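Local coordinates for protein VIN1 (Oscarella pearsei, PDB 6BFI) that binds actin filaments as a sponge homolog of vinculin and may play a role in cell-cell adhesion, at residues A321-L335 with A346-L360. Sequence-based numbering, arbitrary orientation.
Sequences AADELDQILKELEEL and ARALAHAAAVKLQEL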
ATOM      1  N   ALA A 321     -22.705  13.766  19.383  1.00 58.21           N
ATOM      2  CA  ALA A 321     -22.101  12.566  19.954  1.00 58.27           C
ATOM      3  C   ALA A 321     -20.800  12.897  20.674  1.00 63.39           C
ATOM      4  O   ALA A 321     -20.503  12.328  21.733  1.00 67.56           O
ATOM      5  CB  ALA A 321     -21.862  11.526  18.861  1.00 51.86           C
ATOM      6  N   ALA A 322     -20.017  13.828  20.123  1.00 64.15           N
ATOM      7  CA  ALA A 322     -18.759  14.211  20.754  1.00 65.78           C
ATOM      8  C   ALA A 322     -18.995  14.830  22.127  1.00 69.53           C
ATOM      9  O   ALA A 322     -18.368  14.432  23.116  1.00 72.62           O
ATOM     10  CB  ALA A 322     -17.993  15.177  19.851  1.00 68.21           C
ATOM     11  N   ASP A 323     -19.903  15.807  22.208  1.00 75.47           N
ATOM     12  CA  ASP A 323     -20.162  16.458  23.489  1.00 78.27           C
ATOM     13  C   ASP A 323     -20.831  15.514  24.481  1.00 74.63           C
ATOM     14  O   ASP A 323     -20.596  15.624  25.692  1.00 73.12           O
ATOM     15  CB  ASP A 323     -21.013  17.710  23.282  1.00 90.04           C
ATOM     16  CG  ASP A 323     -20.190  18.904  22.836  1.00 97.37           C
ATOM     17  OD1 ASP A 323     -19.001  18.979  23.217  1.00 97.43           O
ATOM     18  OD2 ASP A 323     -20.730  19.764  22.109  1.00100.30           O
ATOM     19  N   GLU A 324     -21.664  14.591  23.996  1.00 71.18           N
ATOM     20  CA  GLU A 324     -22.223  13.573  24.880  1.00 70.97           C
ATOM     21  C   GLU A 324     -21.117  12.717  25.483  1.00 69.01           C
ATOM     22  O   GLU A 324     -21.111  12.446  26.692  1.00 68.05           O
ATOM     23  CB  GLU A 324     -23.223  12.703  24.119  1.00 77.24           C
ATOM     24  CG  GLU A 324     -23.878  11.628  24.973  1.00 84.28           C
ATOM     25  CD  GLU A 324     -24.865  10.779  24.193  1.00 89.09           C
ATOM     26  OE1 GLU A 324     -24.556  10.406  23.042  1.00 87.07           O
ATOM     27  OE2 GLU A 324     -25.957  10.493  24.731  1.00 94.77           O
ATOM     28  N   LEU A 325     -20.162  12.292  24.650  1.00 66.25           N
ATOM     29  CA  LEU A 325     -19.053  11.485  25.153  1.00 66.43           C
ATOM     30  C   LEU A 325     -18.199  12.272  26.140  1.00 68.20           C
ATOM     31  O   LEU A 325     -17.745  11.721  27.151  1.00 69.47           O
ATOM     32  CB  LEU A 325     -18.208  10.971  23.989  1.00 65.82           C
ATOM     33  CG  LEU A 325     -18.598   9.583  23.482  1.00 66.45           C
ATOM     34  CD1 LEU A 325     -18.064   9.347  22.079  1.00 69.80           C
ATOM     35  CD2 LEU A 325     -18.082   8.516  24.438  1.00 66.65           C
ATOM     36  N   ASP A 326     -17.971  13.560  25.871  1.00 69.67           N
ATOM     37  CA  ASP A 326     -17.237  14.388  26.823  1.00 73.36           C
ATOM     38  C   ASP A 326     -17.967  14.474  28.159  1.00 69.84           C
ATOM     39  O   ASP A 326     -17.339  14.414  29.224  1.00 69.07           O
ATOM     40  CB  ASP A 326     -17.010  15.784  26.244  1.00 82.40           C
ATOM     41  CG  ASP A 326     -15.595  15.982  25.738  1.00 90.18           C
ATOM     42  OD1 ASP A 326     -14.660  15.424  26.351  1.00 93.19           O
ATOM     43  OD2 ASP A 326     -15.419  16.696  24.728  1.00 94.11           O
ATOM     44  N   GLN A 327     -19.295  14.610  28.122  1.00 68.86           N
ATOM     45  CA  GLN A 327     -20.065  14.645  29.362  1.00 71.15           C
ATOM     46  C   GLN A 327     -19.930  13.335  30.132  1.00 70.74           C
ATOM     47  O   GLN A 327     -19.723  13.339  31.353  1.00 71.21           O
ATOM     48  CB  GLN A 327     -21.533  14.946  29.060  1.00 71.11           C
ATOM     49  CG  GLN A 327     -22.394  15.134  30.296  1.00 77.26           C
ATOM     50  CD  GLN A 327     -22.023  16.374  31.087  1.00 83.34           C
ATOM     51  OE1 GLN A 327     -21.428  17.312  30.552  1.00 84.02           O
ATOM     52  NE2 GLN A 327     -22.370  16.385  32.370  1.00 85.01           N
ATOM     53  N   ILE A 328     -20.035  12.202  29.430  1.00 68.25           N
ATOM     54  CA  ILE A 328     -19.844  10.908  30.082  1.00 67.36           C
ATOM     55  C   ILE A 328     -18.452  10.823  30.699  1.00 71.91           C
ATOM     56  O   ILE A 328     -18.272  10.259  31.786  1.00 79.65           O
ATOM     57  CB  ILE A 328     -20.094   9.761  29.084  1.00 64.66           C
ATOM     58  CG1 ILE A 328     -21.561   9.743  28.651  1.00 66.30           C
ATOM     59  CG2 ILE A 328     -19.712   8.423  29.695  1.00 64.36           C
ATOM     60  CD1 ILE A 328     -21.925   8.554  27.787  1.00 66.40           C
ATOM     61  N   LEU A 329     -17.449  11.391  30.024  1.00 72.23           N
ATOM     62  CA  LEU A 329     -16.094  11.372  30.568  1.00 73.69           C
ATOM     63  C   LEU A 329     -16.001  12.187  31.851  1.00 78.41           C
ATOM     64  O   LEU A 329     -15.372  11.755  32.826  1.00 79.18           O
ATOM     65  CB  LEU A 329     -15.101  11.890  29.528  1.00 67.28           C
ATOM     66  CG  LEU A 329     -14.322  10.816  28.765  1.00 64.08           C
ATOM     67  CD1 LEU A 329     -15.264   9.802  28.136  1.00 60.53           C
ATOM     68  CD2 LEU A 329     -13.428  11.450  27.710  1.00 64.23           C
ATOM     69  N   LYS A 330     -16.620  13.371  31.871  1.00 82.96           N
ATOM     70  CA  LYS A 330     -16.634  14.172  33.090  1.00 88.03           C
ATOM     71  C   LYS A 330     -17.319  13.426  34.228  1.00 84.63           C
ATOM     72  O   LYS A 330     -16.849  13.457  35.374  1.00 87.39           O
ATOM     73  CB  LYS A 330     -17.322  15.510  32.827  1.00 98.45           C
ATOM     74  CG  LYS A 330     -16.661  16.330  31.732  1.00107.64           C
ATOM     75  CD  LYS A 330     -17.656  17.254  31.049  1.00115.54           C
ATOM     76  CE  LYS A 330     -17.060  17.874  29.794  1.00119.77           C
ATOM     77  NZ  LYS A 330     -18.066  18.654  29.020  1.00122.49           N
ATOM     78  N   GLU A 331     -18.424  12.736  33.929  1.00 79.24           N
ATOM     79  CA  GLU A 331     -19.111  11.956  34.954  1.00 73.86           C
ATOM     80  C   GLU A 331     -18.230  10.827  35.478  1.00 70.50           C
ATOM     81  O   GLU A 331     -18.190  10.570  36.689  1.00 70.01           O
ATOM     82  CB  GLU A 331     -20.423  11.405  34.397  1.00 74.39           C
ATOM     83  CG  GLU A 331     -21.467  12.475  34.109  1.00 83.39           C
ATOM     84  CD  GLU A 331     -22.726  11.916  33.473  1.00 89.17           C
ATOM     85  OE1 GLU A 331     -22.623  11.255  32.418  1.00 88.17           O
ATOM     86  OE2 GLU A 331     -23.822  12.134  34.032  1.00 94.11           O
ATOM     87  N   LEU A 332     -17.509  10.145  34.584  1.00 66.71           N
ATOM     88  CA  LEU A 332     -16.619   9.073  35.017  1.00 64.23           C
ATOM     89  C   LEU A 332     -15.490   9.607  35.889  1.00 70.10           C
ATOM     90  O   LEU A 332     -15.115   8.979  36.886  1.00 70.09           O
ATOM     91  CB  LEU A 332     -16.052   8.333  33.807  1.00 58.86           C
ATOM     92  CG  LEU A 332     -16.933   7.232  33.220  1.00 58.51           C
ATOM     93  CD1 LEU A 332     -16.303   6.676  31.952  1.00 59.87           C
ATOM     94  CD2 LEU A 332     -17.156   6.128  34.242  1.00 57.74           C
ATOM     95  N   GLU A 333     -14.932  10.766  35.528  1.00 76.19           N
ATOM     96  CA  GLU A 333     -13.857  11.336  36.332  1.00 86.89           C
ATOM     97  C   GLU A 333     -14.357  11.809  37.692  1.00 91.77           C
ATOM     98  O   GLU A 333     -13.629  11.705  38.686  1.00 94.71           O
ATOM     99  CB  GLU A 333     -13.182  12.476  35.569  1.00 90.49           C
ATOM    100  CG  GLU A 333     -12.072  11.999  34.639  1.00 93.01           C
ATOM    101  CD  GLU A 333     -11.728  13.004  33.556  1.00 95.94           C
ATOM    102  OE1 GLU A 333     -12.570  13.877  33.262  1.00 97.75           O
ATOM    103  OE2 GLU A 333     -10.613  12.917  32.998  1.00 95.40           O
ATOM    104  N   GLU A 334     -15.592  12.313  37.763  1.00 95.24           N
ATOM    105  CA  GLU A 334     -16.151  12.667  39.064  1.00100.21           C
ATOM    106  C   GLU A 334     -16.418  11.425  39.904  1.00 95.81           C
ATOM    107  O   GLU A 334     -16.262  11.455  41.131  1.00102.78           O
ATOM    108  CB  GLU A 334     -17.430  13.486  38.891  1.00109.28           C
ATOM    109  CG  GLU A 334     -17.206  14.859  38.282  1.00119.43           C
ATOM    110  CD  GLU A 334     -18.401  15.773  38.451  1.00125.99           C
ATOM    111  OE1 GLU A 334     -19.189  15.557  39.397  1.00129.08           O
ATOM    112  OE2 GLU A 334     -18.553  16.709  37.637  1.00131.28           O
ATOM    113  N   LEU A 335     -16.825  10.325  39.267  1.00 88.20           N
ATOM    114  CA  LEU A 335     -16.972   9.064  39.990  1.00 84.85           C
ATOM    115  C   LEU A 335     -15.632   8.595  40.544  1.00 88.50           C
ATOM    116  O   LEU A 335     -15.529   8.210  41.715  1.00 91.14           O
ATOM    117  CB  LEU A 335     -17.569   7.996  39.074  1.00 77.28           C
ATOM    118  CG  LEU A 335     -19.089   7.919  38.968  1.00 70.12           C
ATOM    119  CD1 LEU A 335     -19.489   6.835  37.978  1.00 65.34           C
ATOM    120  CD2 LEU A 335     -19.701   7.661  40.335  1.00 61.16           C
ATOM    121  N   ALA A 346     -19.745   2.701  37.887  1.00 57.39           N
ATOM    122  CA  ALA A 346     -18.620   3.167  37.084  1.00 59.40           C
ATOM    123  C   ALA A 346     -18.372   2.238  35.902  1.00 59.42           C
ATOM    124  O   ALA A 346     -18.113   2.703  34.785  1.00 59.25           O
ATOM    125  CB  ALA A 346     -17.366   3.284  37.950  1.00 60.58           C
ATOM    126  N   ARG A 347     -18.455   0.924  36.124  1.00 57.14           N
ATOM    127  CA  ARG A 347     -18.277  -0.021  35.026  1.00 58.42           C
ATOM    128  C   ARG A 347     -19.411   0.083  34.016  1.00 56.79           C
ATOM    129  O   ARG A 347     -19.179  -0.012  32.804  1.00 54.22           O
ATOM    130  CB  ARG A 347     -18.174  -1.448  35.565  1.00 66.86           C
ATOM    131  CG  ARG A 347     -16.849  -1.768  36.234  1.00 75.58           C
ATOM    132  CD  ARG A 347     -16.733  -3.253  36.540  1.00 81.68           C
ATOM    133  NE  ARG A 347     -17.747  -3.697  37.491  1.00 86.67           N
ATOM    134  CZ  ARG A 347     -17.577  -3.711  38.808  1.00 93.10           C
ATOM    135  NH1 ARG A 347     -16.429  -3.305  39.334  1.00 95.64           N
ATOM    136  NH2 ARG A 347     -18.553  -4.131  39.603  1.00 94.42           N
ATOM    137  N   ALA A 348     -20.643   0.272  34.491  1.00 55.43           N
ATOM    138  CA  ALA A 348     -21.775   0.398  33.579  1.00 54.61           C
ATOM    139  C   ALA A 348     -21.703   1.699  32.792  1.00 52.47           C
ATOM    140  O   ALA A 348     -22.041   1.732  31.602  1.00 51.62           O
ATOM    141  CB  ALA A 348     -23.089   0.309  34.356  1.00 56.08           C
ATOM    142  N   LEU A 349     -21.263   2.781  33.440  1.00 52.06           N
ATOM    143  CA  LEU A 349     -21.089   4.044  32.730  1.00 54.81           C
ATOM    144  C   LEU A 349     -19.964   3.946  31.706  1.00 57.91           C
ATOM    145  O   LEU A 349     -20.068   4.499  30.603  1.00 64.42           O
ATOM    146  CB  LEU A 349     -20.821   5.167  33.732  1.00 58.73           C
ATOM    147  CG  LEU A 349     -20.820   6.602  33.203  1.00 62.68           C
ATOM    148  CD1 LEU A 349     -22.115   6.899  32.463  1.00 61.93           C
ATOM    149  CD2 LEU A 349     -20.621   7.580  34.349  1.00 64.45           C
ATOM    150  N   ALA A 350     -18.886   3.236  32.047  1.00 55.28           N
ATOM    151  CA  ALA A 350     -17.795   3.042  31.097  1.00 54.22           C
ATOM    152  C   ALA A 350     -18.238   2.190  29.915  1.00 56.83           C
ATOM    153  O   ALA A 350     -17.863   2.466  28.770  1.00 64.40           O
ATOM    154  CB  ALA A 350     -16.594   2.407  31.796  1.00 55.38           C
ATOM    155  N   HIS A 351     -19.032   1.149  30.174  1.00 55.57           N
ATOM    156  CA  HIS A 351     -19.549   0.322  29.089  1.00 54.79           C
ATOM    157  C   HIS A 351     -20.473   1.126  28.183  1.00 50.30           C
ATOM    158  O   HIS A 351     -20.427   0.991  26.952  1.00 52.95           O
ATOM    159  CB  HIS A 351     -20.275  -0.894  29.666  1.00 55.60           C
ATOM    160  CG  HIS A 351     -20.624  -1.933  28.646  1.00 61.02           C
ATOM    161  ND1 HIS A 351     -21.696  -1.804  27.789  1.00 64.72           N
ATOM    162  CD2 HIS A 351     -20.048  -3.122  28.351  1.00 62.10           C
ATOM    163  CE1 HIS A 351     -21.761  -2.866  27.007  1.00 65.28           C
ATOM    164  NE2 HIS A 351     -20.773  -3.681  27.328  1.00 63.73           N
ATOM    165  N   ALA A 352     -21.317   1.979  28.774  1.00 52.92           N
ATOM    166  CA  ALA A 352     -22.144   2.873  27.971  1.00 55.74           C
ATOM    167  C   ALA A 352     -21.280   3.804  27.128  1.00 53.55           C
ATOM    168  O   ALA A 352     -21.607   4.088  25.969  1.00 50.34           O
ATOM    169  CB  ALA A 352     -23.083   3.675  28.870  1.00 49.28           C
ATOM    170  N   ALA A 353     -20.168   4.285  27.694  1.00 54.39           N
ATOM    171  CA  ALA A 353     -19.241   5.097  26.913  1.00 49.73           C
ATOM    172  C   ALA A 353     -18.654   4.300  25.757  1.00 52.04           C
ATOM    173  O   ALA A 353     -18.450   4.840  24.663  1.00 52.97           O
ATOM    174  CB  ALA A 353     -18.128   5.640  27.807  1.00 48.84           C
ATOM    175  N   ALA A 354     -18.381   3.013  25.977  1.00 53.98           N
ATOM    176  CA  ALA A 354     -17.871   2.170  24.900  1.00 53.83           C
ATOM    177  C   ALA A 354     -18.887   2.061  23.771  1.00 54.18           C
ATOM    178  O   ALA A 354     -18.542   2.197  22.588  1.00 53.25           O
ATOM    179  CB  ALA A 354     -17.513   0.785  25.443  1.00 52.57           C
ATOM    180  N   VAL A 355     -20.152   1.819  24.124  1.00 55.16           N
ATOM    181  CA  VAL A 355     -21.206   1.758  23.114  1.00 53.10           C
ATOM    182  C   VAL A 355     -21.290   3.074  22.350  1.00 50.59           C
ATOM    183  O   VAL A 355     -21.388   3.089  21.115  1.00 54.39           O
ATOM    184  CB  VAL A 355     -22.550   1.392  23.773  1.00 55.69           C
ATOM    185  CG1 VAL A 355     -23.648   1.291  22.728  1.00 50.33           C
ATOM    186  CG2 VAL A 355     -22.420   0.087  24.539  1.00 54.05           C
ATOM    187  N   LYS A 356     -21.236   4.202  23.067  1.00 49.81           N
ATOM    188  CA  LYS A 356     -21.283   5.501  22.402  1.00 54.00           C
ATOM    189  C   LYS A 356     -20.075   5.717  21.499  1.00 59.15           C
ATOM    190  O   LYS A 356     -20.176   6.420  20.487  1.00 62.78           O
ATOM    191  CB  LYS A 356     -21.378   6.619  23.437  1.00 55.30           C
ATOM    192  CG  LYS A 356     -22.690   6.631  24.199  1.00 60.16           C
ATOM    193  CD  LYS A 356     -23.866   6.617  23.239  1.00 65.42           C
ATOM    194  CE  LYS A 356     -25.187   6.480  23.971  1.00 69.13           C
ATOM    195  NZ  LYS A 356     -26.313   6.329  23.012  1.00 72.70           N
ATOM    196  N   LEU A 357     -18.929   5.130  21.843  1.00 59.24           N
ATOM    197  CA  LEU A 357     -17.755   5.254  20.987  1.00 56.06           C
ATOM    198  C   LEU A 357     -17.928   4.442  19.710  1.00 54.01           C
ATOM    199  O   LEU A 357     -17.526   4.883  18.624  1.00 58.68           O
ATOM    200  CB  LEU A 357     -16.506   4.821  21.751  1.00 61.17           C
ATOM    201  CG  LEU A 357     -15.167   5.349  21.238  1.00 65.31           C
ATOM    202  CD1 LEU A 357     -15.271   6.833  20.924  1.00 66.62           C
ATOM    203  CD2 LEU A 357     -14.084   5.098  22.267  1.00 63.53           C
ATOM    204  N   GLN A 358     -18.538   3.257  19.818  1.00 50.45           N
ATOM    205  CA  GLN A 358     -18.890   2.505  18.617  1.00 55.55           C
ATOM    206  C   GLN A 358     -19.864   3.284  17.739  1.00 59.13           C
ATOM    207  O   GLN A 358     -19.717   3.310  16.510  1.00 63.11           O
ATOM    208  CB  GLN A 358     -19.488   1.152  18.995  1.00 59.88           C
ATOM    209  CG  GLN A 358     -18.487   0.021  19.033  1.00 72.20           C
ATOM    210  CD  GLN A 358     -19.153  -1.336  18.975  1.00 84.01           C
ATOM    211  OE1 GLN A 358     -20.318  -1.486  19.346  1.00 86.28           O
ATOM    212  NE2 GLN A 358     -18.419  -2.336  18.499  1.00 89.45           N
ATOM    213  N   GLU A 359     -20.866   3.922  18.349  1.00 57.62           N
ATOM    214  CA  GLU A 359     -21.830   4.689  17.563  1.00 58.66           C
ATOM    215  C   GLU A 359     -21.174   5.901  16.908  1.00 56.41           C
ATOM    216  O   GLU A 359     -21.530   6.274  15.783  1.00 61.42           O
ATOM    217  CB  GLU A 359     -23.006   5.114  18.442  1.00 64.02           C
ATOM    218  CG  GLU A 359     -23.878   3.951  18.887  1.00 74.20           C
ATOM    219  CD  GLU A 359     -24.963   4.360  19.873  1.00 78.57           C
ATOM    220  OE1 GLU A 359     -25.139   5.573  20.111  1.00 83.07           O
ATOM    221  OE2 GLU A 359     -25.640   3.459  20.411  1.00 78.55           O
ATOM    222  N   LEU A 360     -20.215   6.526  17.595  1.00 52.93           N
ATOM    223  CA  LEU A 360     -19.473   7.624  16.984  1.00 52.04           C
ATOM    224  C   LEU A 360     -18.668   7.138  15.786  1.00 56.78           C
ATOM    225  O   LEU A 360     -18.646   7.794  14.736  1.00 55.33           O
ATOM    226  CB  LEU A 360     -18.558   8.286  18.015  1.00 47.55           C
ATOM    227  CG  LEU A 360     -17.622   9.374  17.481  1.00 48.85           C
ATOM    228  CD1 LEU A 360     -18.411  10.482  16.794  1.00 49.24           C
ATOM    229  CD2 LEU A 360     -16.764   9.942  18.596  1.00 47.73           C
TER
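A321 opens the interface by setting its CB on CD1 of L360, at this end of the antiparallel pair. Three residues on, E324 reaches out fully extended, its CG anti to the backbone N (chi1 -179°), and lies obliquely over the aliphatic part of K356; E324 OE1 comes within 3.9 Å of K356 CD but stays 4.4 Å from K356 NZ, too long for a salt bridge. K356 NZ instead makes its salt bridge with E359 OE1 at 3.2 Å, one turn along its own helix, approaching on the syn side but 25° out of the carboxylate plane.

L325 is a knob in the hole made by A353, K356, L357 and L360. L325 CD1 lies 3.8 Å from L360 CD2 and also meets L357 CD1, while its CD2 rests on the backbone O of A353 and on K356 CB. I328 follows: I328 CG2 packs on A353 CB at 3.7 Å, and CD1 lies beside K356 CG. An alanine at K356 would keep the CB that L325 rests on, but is likely to leave I328 CD1 open at its edge and the E359 carboxylate without its cationic mate.

Farther along, the roles reverse: L349 becomes the knob, among I328, E331, L332 and L335. With its CG anti to the backbone N, it slides past L332 in the opposite direction; L349 CD2 lies 3.8 Å from L332 CD2 and also touches E331 CB. L335 closes the row with CD1 over A346 CA.

The two helices form a hairpin: the axes of the two segments approach to 10.2 Å, their directions 161° apart. L282 of helix 268-283 packs on A353, and I287 touches L332 and A350, as befits the helical bundles of the vinculin family. No hydrogen bond crosses between the segments, so leucine, isoleucine and alanine packing holds them, with charge confined to one edge.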